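PDB 6I8F: EH1AB1 from Metagenome, which hydrolyses esters, probably by the nucleophilic mechanism usual among alpha/beta hydrolases. Local coordinates for residues L93-I98 with S124-I129; A181-Q186 with D245-P250; P196-L201 with A320-A325. All coordinates share one frame; numbering follows the deposited sequence.

Contact 1: L93-I98 with S124-I129; sequences LLPTLI and SRCQVI
T96 and Q127 stand side by side on two neighbouring parallel strands, pointing the same way from the central sheet of an alpha/beta hydrolase. The strands, 94-100 and 127-132, are joined through helix 114-124 as a beta-alpha-beta unit, and in this pair a side-chain bond accompanies the backbone bonds between the strands. In Q127, CG lies anti to the backbone N (chi1 176°) and the chain runs on extended, which carries the amide alongside T96. There NE2 gives a nearly straight hydrogen bond to T96 OG1 at 3.0 Å, with the hydroxyl oxygen in the amide plane. OG1 in turn donates to L94 O, from above that carbonyl plane. The amide is held further by R83, which meets OE1, and by F162 O, which takes a second bond from NE2; together they probably fix its rotation. The other branch of T96 is apolar: its CG2 meets I129 CD1 at 3.6 Å, two residues further along the partner strand. L94 crosses Q127 at about a right angle, CB against CB at 4.1 Å.

L97 and V128 turn to the opposite face. Backbone bonds set the register: L97 N reaches Q127 O at 2.8 Å and I129 N reaches L97 O at 2.8 Å, whereas the bond from Q127 N to P95 O is weak. Just before the partner strand begins, C126 SG lies beside the backbone N (chi1 -66°) and rests against P95 CB at 3.9 Å.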
# COMPACT_ATOMS: atom_id res chain seq x y z
N LEU A 93 10.36 -23.65 -4.90
CA LEU A 93 9.85 -23.12 -3.63
C LEU A 93 9.40 -21.68 -3.86
O LEU A 93 10.20 -20.83 -4.21
CB LEU A 93 10.95 -23.20 -2.57
CG LEU A 93 11.52 -24.60 -2.31
CD1 LEU A 93 12.64 -24.53 -1.28
CD2 LEU A 93 10.42 -25.56 -1.87
N LEU A 94 8.10 -21.42 -3.67
CA LEU A 94 7.56 -20.10 -3.92
C LEU A 94 7.29 -19.41 -2.60
O LEU A 94 6.87 -20.04 -1.63
CB LEU A 94 6.26 -20.21 -4.72
CG LEU A 94 6.41 -20.62 -6.17
CD1 LEU A 94 5.05 -20.87 -6.80
CD2 LEU A 94 7.18 -19.56 -6.96
N PRO A 95 7.42 -18.06 -2.55
CA PRO A 95 6.82 -17.29 -1.48
C PRO A 95 5.34 -17.69 -1.49
O PRO A 95 4.76 -17.92 -2.56
CB PRO A 95 7.06 -15.81 -1.82
CG PRO A 95 7.95 -15.82 -3.06
CD PRO A 95 8.00 -17.23 -3.61
N THR A 96 4.74 -17.82 -0.30
CA THR A 96 3.47 -18.51 -0.15
C THR A 96 2.59 -17.73 0.82
O THR A 96 3.04 -17.35 1.90
CB THR A 96 3.67 -19.95 0.33
OG1 THR A 96 4.37 -20.68 -0.68
CG2 THR A 96 2.37 -20.66 0.65
N LEU A 97 1.33 -17.52 0.43
CA LEU A 97 0.33 -16.91 1.30
C LEU A 97 -0.63 -18.00 1.79
O LEU A 97 -1.35 -18.60 0.98
CB LEU A 97 -0.44 -15.84 0.51
CG LEU A 97 -1.69 -15.27 1.19
CD1 LEU A 97 -1.35 -14.62 2.52
CD2 LEU A 97 -2.38 -14.28 0.28
N ILE A 98 -0.64 -18.22 3.11
CA ILE A 98 -1.66 -19.02 3.76
C ILE A 98 -2.88 -18.13 4.00
O ILE A 98 -2.81 -17.17 4.76
CB ILE A 98 -1.13 -19.66 5.06
CG1 ILE A 98 0.06 -20.57 4.76
CG2 ILE A 98 -2.25 -20.39 5.79
CD1 ILE A 98 1.01 -20.75 5.91
N SER A 124 0.26 -11.80 -7.52
CA SER A 124 1.36 -11.71 -6.58
C SER A 124 2.59 -12.49 -7.06
O SER A 124 3.69 -12.19 -6.62
CB SER A 124 0.94 -12.20 -5.23
OG SER A 124 0.76 -13.60 -5.25
N ARG A 125 2.38 -13.49 -7.93
CA ARG A 125 3.41 -14.47 -8.31
C ARG A 125 3.80 -15.30 -7.08
O ARG A 125 4.90 -15.87 -7.03
CB ARG A 125 4.65 -13.81 -8.92
CG ARG A 125 4.36 -12.87 -10.09
CD ARG A 125 5.66 -12.40 -10.72
NE ARG A 125 5.48 -11.38 -11.74
CZ ARG A 125 6.46 -10.66 -12.31
NH1 ARG A 125 7.64 -10.52 -11.73
NH2 ARG A 125 6.23 -10.08 -13.47
N CYS A 126 2.90 -15.35 -6.09
CA CYS A 126 3.08 -16.16 -4.89
C CYS A 126 2.11 -17.34 -4.94
O CYS A 126 1.00 -17.20 -5.42
CB CYS A 126 2.80 -15.35 -3.63
SG CYS A 126 3.98 -14.01 -3.34
N GLN A 127 2.56 -18.50 -4.45
CA GLN A 127 1.65 -19.60 -4.14
C GLN A 127 0.61 -19.10 -3.12
O GLN A 127 0.98 -18.37 -2.22
CB GLN A 127 2.42 -20.79 -3.56
CG GLN A 127 1.51 -21.93 -3.14
CD GLN A 127 2.25 -23.21 -2.82
OE1 GLN A 127 1.82 -24.29 -3.23
NE2 GLN A 127 3.32 -23.12 -2.05
N VAL A 128 -0.66 -19.49 -3.28
CA VAL A 128 -1.69 -19.31 -2.24
C VAL A 128 -2.15 -20.70 -1.77
O VAL A 128 -2.34 -21.64 -2.56
CB VAL A 128 -2.87 -18.45 -2.71
CG1 VAL A 128 -3.94 -18.28 -1.63
CG2 VAL A 128 -2.40 -17.08 -3.19
N ILE A 129 -2.29 -20.84 -0.44
CA ILE A 129 -2.84 -22.05 0.17
C ILE A 129 -4.02 -21.64 1.03
O ILE A 129 -3.81 -21.07 2.10
CB ILE A 129 -1.78 -22.81 0.98
CG1 ILE A 129 -0.56 -23.15 0.13
CG2 ILE A 129 -2.41 -24.06 1.58
CD1 ILE A 129 0.58 -23.79 0.91

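Contact 2: A181-Q186 with D245-P250; sequences AAVVCQ and DLRLSP
A182 touches P250 lightly, its CB facing the proline CG, where helix 176-190, which follows the probable nucleophile elbow of the alpha/beta hydrolase fold, meets the loop between helix 230-236 and strand 262-267. One residue on, V183 fills the middle of the contact with both methyls. CG2 lies 3.7 Å from L246 O and equally near R247 O, and also meets P250 CG at 4.0 Å; CG1 lies against R247 CG, the two side chains crossing at a slant. Of its side chain, R247 brings the aliphatic CG to V183. Its guanidinium turns back to D245 and grips it side-on, NE to OD1 and NH2 to OD2 at 2.7 Å, while its backbone N uses the anti lone pair of OD1 in an Asx turn. The salt bridge and the Asx turn thus link D245 and R247 within the loop.

A helical turn after A182, Q186 works through both ends of its amide. NE2 donates to P250 O at 2.9 Å, nearly straight, with the oxygen in the amide plane although the nitrogen sits above the plane of the carbonyl; Y279 OH is a second partner of NE2. OE1 accepts from a water 2.7 Å away, which also donates to L246 O. The contact lies on the outer side of helix 176-190: A181 and C185 face strands 169-174 and 198-202, while I145 of helix 143-157 packs on V183 and R247.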
# COMPACT_ATOMS: atom_id res chain seq x y z
N ALA A 181 -5.73 -14.29 10.71
CA ALA A 181 -4.37 -14.01 10.29
C ALA A 181 -3.67 -13.16 11.36
O ALA A 181 -2.55 -13.46 11.73
CB ALA A 181 -4.36 -13.32 8.94
N ALA A 182 -4.33 -12.12 11.85
CA ALA A 182 -3.71 -11.25 12.86
C ALA A 182 -3.35 -12.07 14.10
O ALA A 182 -2.27 -11.92 14.69
CB ALA A 182 -4.63 -10.11 13.20
N VAL A 183 -4.29 -12.93 14.51
CA VAL A 183 -4.16 -13.71 15.74
C VAL A 183 -3.05 -14.75 15.58
O VAL A 183 -2.30 -14.95 16.52
CB VAL A 183 -5.51 -14.34 16.14
CG1 VAL A 183 -5.35 -15.42 17.20
CG2 VAL A 183 -6.48 -13.27 16.62
N VAL A 184 -2.95 -15.39 14.40
CA VAL A 184 -1.88 -16.35 14.15
C VAL A 184 -0.51 -15.70 14.41
O VAL A 184 0.35 -16.30 15.04
CB VAL A 184 -1.93 -16.96 12.73
CG1 VAL A 184 -0.66 -17.74 12.40
CG2 VAL A 184 -3.15 -17.85 12.56
N CYS A 185 -0.33 -14.47 13.92
CA CYS A 185 0.96 -13.76 14.09
C CYS A 185 1.26 -13.52 15.57
O CYS A 185 2.39 -13.77 16.02
CB CYS A 185 0.96 -12.43 13.36
SG CYS A 185 0.85 -12.61 11.56
N GLN A 186 0.24 -13.07 16.32
CA GLN A 186 0.39 -12.78 17.76
C GLN A 186 0.64 -14.08 18.54
O GLN A 186 1.48 -14.08 19.44
CB GLN A 186 -0.84 -12.06 18.32
CG GLN A 186 -0.91 -10.60 17.92
CD GLN A 186 -1.95 -9.87 18.73
OE1 GLN A 186 -2.31 -10.30 19.82
NE2 GLN A 186 -2.46 -8.78 18.18
N ASP A 245 -10.15 -11.32 25.51
CA ASP A 245 -9.33 -12.40 24.98
C ASP A 245 -8.72 -11.93 23.65
O ASP A 245 -9.44 -11.51 22.75
CB ASP A 245 -10.15 -13.68 24.79
CG ASP A 245 -9.31 -14.92 24.52
OD1 ASP A 245 -8.63 -14.96 23.48
OD2 ASP A 245 -9.36 -15.85 25.34
N LEU A 246 -7.40 -12.02 23.54
CA LEU A 246 -6.68 -11.50 22.35
C LEU A 246 -6.99 -12.35 21.10
O LEU A 246 -6.72 -11.91 20.00
CB LEU A 246 -5.17 -11.47 22.62
CG LEU A 246 -4.72 -10.53 23.74
CD1 LEU A 246 -3.22 -10.62 23.92
CD2 LEU A 246 -5.14 -9.10 23.46
N ARG A 247 -7.54 -13.56 21.26
CA ARG A 247 -7.99 -14.34 20.11
C ARG A 247 -9.29 -13.77 19.54
O ARG A 247 -9.63 -14.05 18.40
CB ARG A 247 -8.16 -15.82 20.45
CG ARG A 247 -6.86 -16.54 20.76
CD ARG A 247 -7.09 -17.86 21.47
NE ARG A 247 -7.79 -17.66 22.74
CZ ARG A 247 -8.18 -18.65 23.55
NH1 ARG A 247 -7.93 -19.90 23.23
NH2 ARG A 247 -8.84 -18.37 24.67
N LEU A 248 -10.03 -13.00 20.34
CA LEU A 248 -11.23 -12.29 19.87
C LEU A 248 -10.94 -10.82 19.57
O LEU A 248 -11.71 -10.17 18.86
CB LEU A 248 -12.32 -12.37 20.94
CG LEU A 248 -12.96 -13.73 21.21
CD1 LEU A 248 -13.87 -13.64 22.43
CD2 LEU A 248 -13.74 -14.22 20.01
N SER A 249 -9.92 -10.27 20.23
CA SER A 249 -9.69 -8.83 20.28
C SER A 249 -8.20 -8.54 20.15
O SER A 249 -7.58 -8.00 21.07
CB SER A 249 -10.27 -8.26 21.55
OG SER A 249 -11.68 -8.35 21.53
N PRO A 250 -7.56 -8.91 19.01
CA PRO A 250 -6.11 -8.74 18.87
C PRO A 250 -5.65 -7.27 18.93
O PRO A 250 -4.48 -7.02 19.26
CB PRO A 250 -5.80 -9.38 17.50
CG PRO A 250 -7.13 -9.37 16.75
CD PRO A 250 -8.18 -9.53 17.83
O HOH W 1 -4.01 -12.31 19.37

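Contact 3: P196-L201 with A320-A325; sequences PAFQML and AAVMGA
The ring of F198 meets helix 310-327 through its edge and an oblique flank: V322 CG1 lies at the edge near the ring plane, 4.3 Å from CZ, while M323 CB comes in at a slant, 3.9 Å from CE1. M323 SD completes a Met-aromatic contact, 5.3 Å from the ring centroid and 52° off its normal. The ring of H326 also meets that of F198, their planes about 35° apart. F198 is directed at the helix with CG anti to the backbone N (chi1 -176°). An alanine here would probably take the ring from beside M323 CB and SD and V322 CG1 and open a gap between sheet and helix.

M200, two residues along the strand and pointing the same way, crosses M323 at about a right angle and sets its CE 3.9 Å from M323 SD. The side chains that meet are apolar: two methionines, V322 and the F198 ring pack the C-terminal helix on the central sheet of the alpha/beta hydrolase fold. The axes of segments 198-201 and 320-325 run antiparallel, 10.0 Å apart at their closest. F263 of strand 262-267 touches F198, M200 and V322, A170 of strand 169-174 touches F198 and M323, and helix 114-124 packs beside A320 and M323.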
# COMPACT_ATOMS: atom_id res chain seq x y z
N PRO A 196 4.78 -15.81 10.75
CA PRO A 196 4.73 -15.45 9.34
C PRO A 196 5.68 -14.29 9.02
O PRO A 196 5.94 -13.47 9.87
CB PRO A 196 3.27 -15.00 9.15
CG PRO A 196 2.52 -15.73 10.22
CD PRO A 196 3.47 -15.69 11.40
N ALA A 197 6.15 -14.24 7.77
CA ALA A 197 7.00 -13.16 7.28
C ALA A 197 6.18 -11.92 6.91
O ALA A 197 6.74 -10.84 6.67
CB ALA A 197 7.76 -13.68 6.08
N PHE A 198 4.85 -12.07 6.80
CA PHE A 198 3.98 -11.00 6.29
C PHE A 198 2.54 -11.35 6.69
O PHE A 198 2.23 -12.53 6.82
CB PHE A 198 4.14 -10.88 4.78
CG PHE A 198 3.39 -9.76 4.09
CD1 PHE A 198 2.15 -9.98 3.53
CD2 PHE A 198 3.96 -8.50 3.95
CE1 PHE A 198 1.47 -8.97 2.87
CE2 PHE A 198 3.29 -7.49 3.28
CZ PHE A 198 2.04 -7.73 2.74
N GLN A 199 1.70 -10.32 6.88
CA GLN A 199 0.29 -10.53 7.20
C GLN A 199 -0.57 -9.62 6.30
O GLN A 199 -0.36 -8.42 6.23
CB GLN A 199 0.01 -10.33 8.70
CG GLN A 199 0.36 -8.94 9.25
CD GLN A 199 0.16 -8.83 10.74
OE1 GLN A 199 -0.88 -9.20 11.28
NE2 GLN A 199 1.16 -8.30 11.44
N MET A 200 -1.53 -10.24 5.61
CA MET A 200 -2.43 -9.53 4.72
C MET A 200 -3.81 -9.51 5.37
O MET A 200 -4.53 -10.51 5.35
CB MET A 200 -2.48 -10.20 3.34
CG MET A 200 -3.49 -9.55 2.38
SD MET A 200 -3.84 -10.57 0.92
CE MET A 200 -2.23 -10.62 0.14
N LEU A 201 -4.16 -8.38 5.98
CA LEU A 201 -5.40 -8.25 6.74
C LEU A 201 -6.42 -7.44 5.92
O LEU A 201 -6.31 -6.22 5.80
CB LEU A 201 -5.10 -7.59 8.09
CG LEU A 201 -3.89 -8.13 8.86
CD1 LEU A 201 -3.75 -7.38 10.18
CD2 LEU A 201 -3.98 -9.63 9.10
N ALA A 320 -2.22 -8.25 -3.60
CA ALA A 320 -1.29 -9.14 -4.29
C ALA A 320 0.01 -8.40 -4.63
O ALA A 320 1.09 -8.92 -4.44
CB ALA A 320 -1.95 -9.70 -5.54
N ALA A 321 -0.14 -7.17 -5.16
CA ALA A 321 0.98 -6.38 -5.62
C ALA A 321 1.92 -6.06 -4.46
O ALA A 321 3.12 -6.18 -4.59
CB ALA A 321 0.48 -5.11 -6.26
N VAL A 322 1.35 -5.64 -3.32
CA VAL A 322 2.13 -5.25 -2.17
C VAL A 322 2.85 -6.48 -1.60
O VAL A 322 4.02 -6.40 -1.21
CB VAL A 322 1.25 -4.54 -1.13
CG1 VAL A 322 1.97 -4.33 0.19
CG2 VAL A 322 0.69 -3.23 -1.66
N MET A 323 2.15 -7.62 -1.50
CA MET A 323 2.75 -8.83 -0.97
C MET A 323 3.91 -9.27 -1.88
O MET A 323 5.00 -9.58 -1.40
CB MET A 323 1.74 -9.97 -0.85
CG MET A 323 2.37 -11.24 -0.26
SD MET A 323 1.16 -12.52 0.05
CE MET A 323 0.60 -12.84 -1.62
N GLY A 324 3.66 -9.32 -3.20
CA GLY A 324 4.67 -9.72 -4.20
C GLY A 324 5.91 -8.84 -4.16
O GLY A 324 7.06 -9.33 -4.23
N ALA A 325 5.67 -7.53 -4.06
CA ALA A 325 6.74 -6.53 -3.92
C ALA A 325 7.53 -6.81 -2.64
O ALA A 325 8.77 -6.75 -2.63
CB ALA A 325 6.16 -5.14 -3.92

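The three contacts show how one sheet is built and then covered on its two sides. Contact 1 joins neighbouring strands; contact 3 lays the C-terminal helix on the same sheet, and contact 2 secures a loop to a helix on its other side. Contacts 1 and 3 have centres 10 Å apart and touch directly, with L97 CB 3.7 Å from M323 SD. Contacts 2 and 3, 18 Å apart between centres, meet where A181 CB lies 3.7 Å from L201 CD2. Contacts 1 and 2 do not touch, their centres about 22 Å and nearest atoms about 6 Å apart. Helix 176-190 follows the probable nucleophile elbow at S175, which L97 and M200 approach without touching.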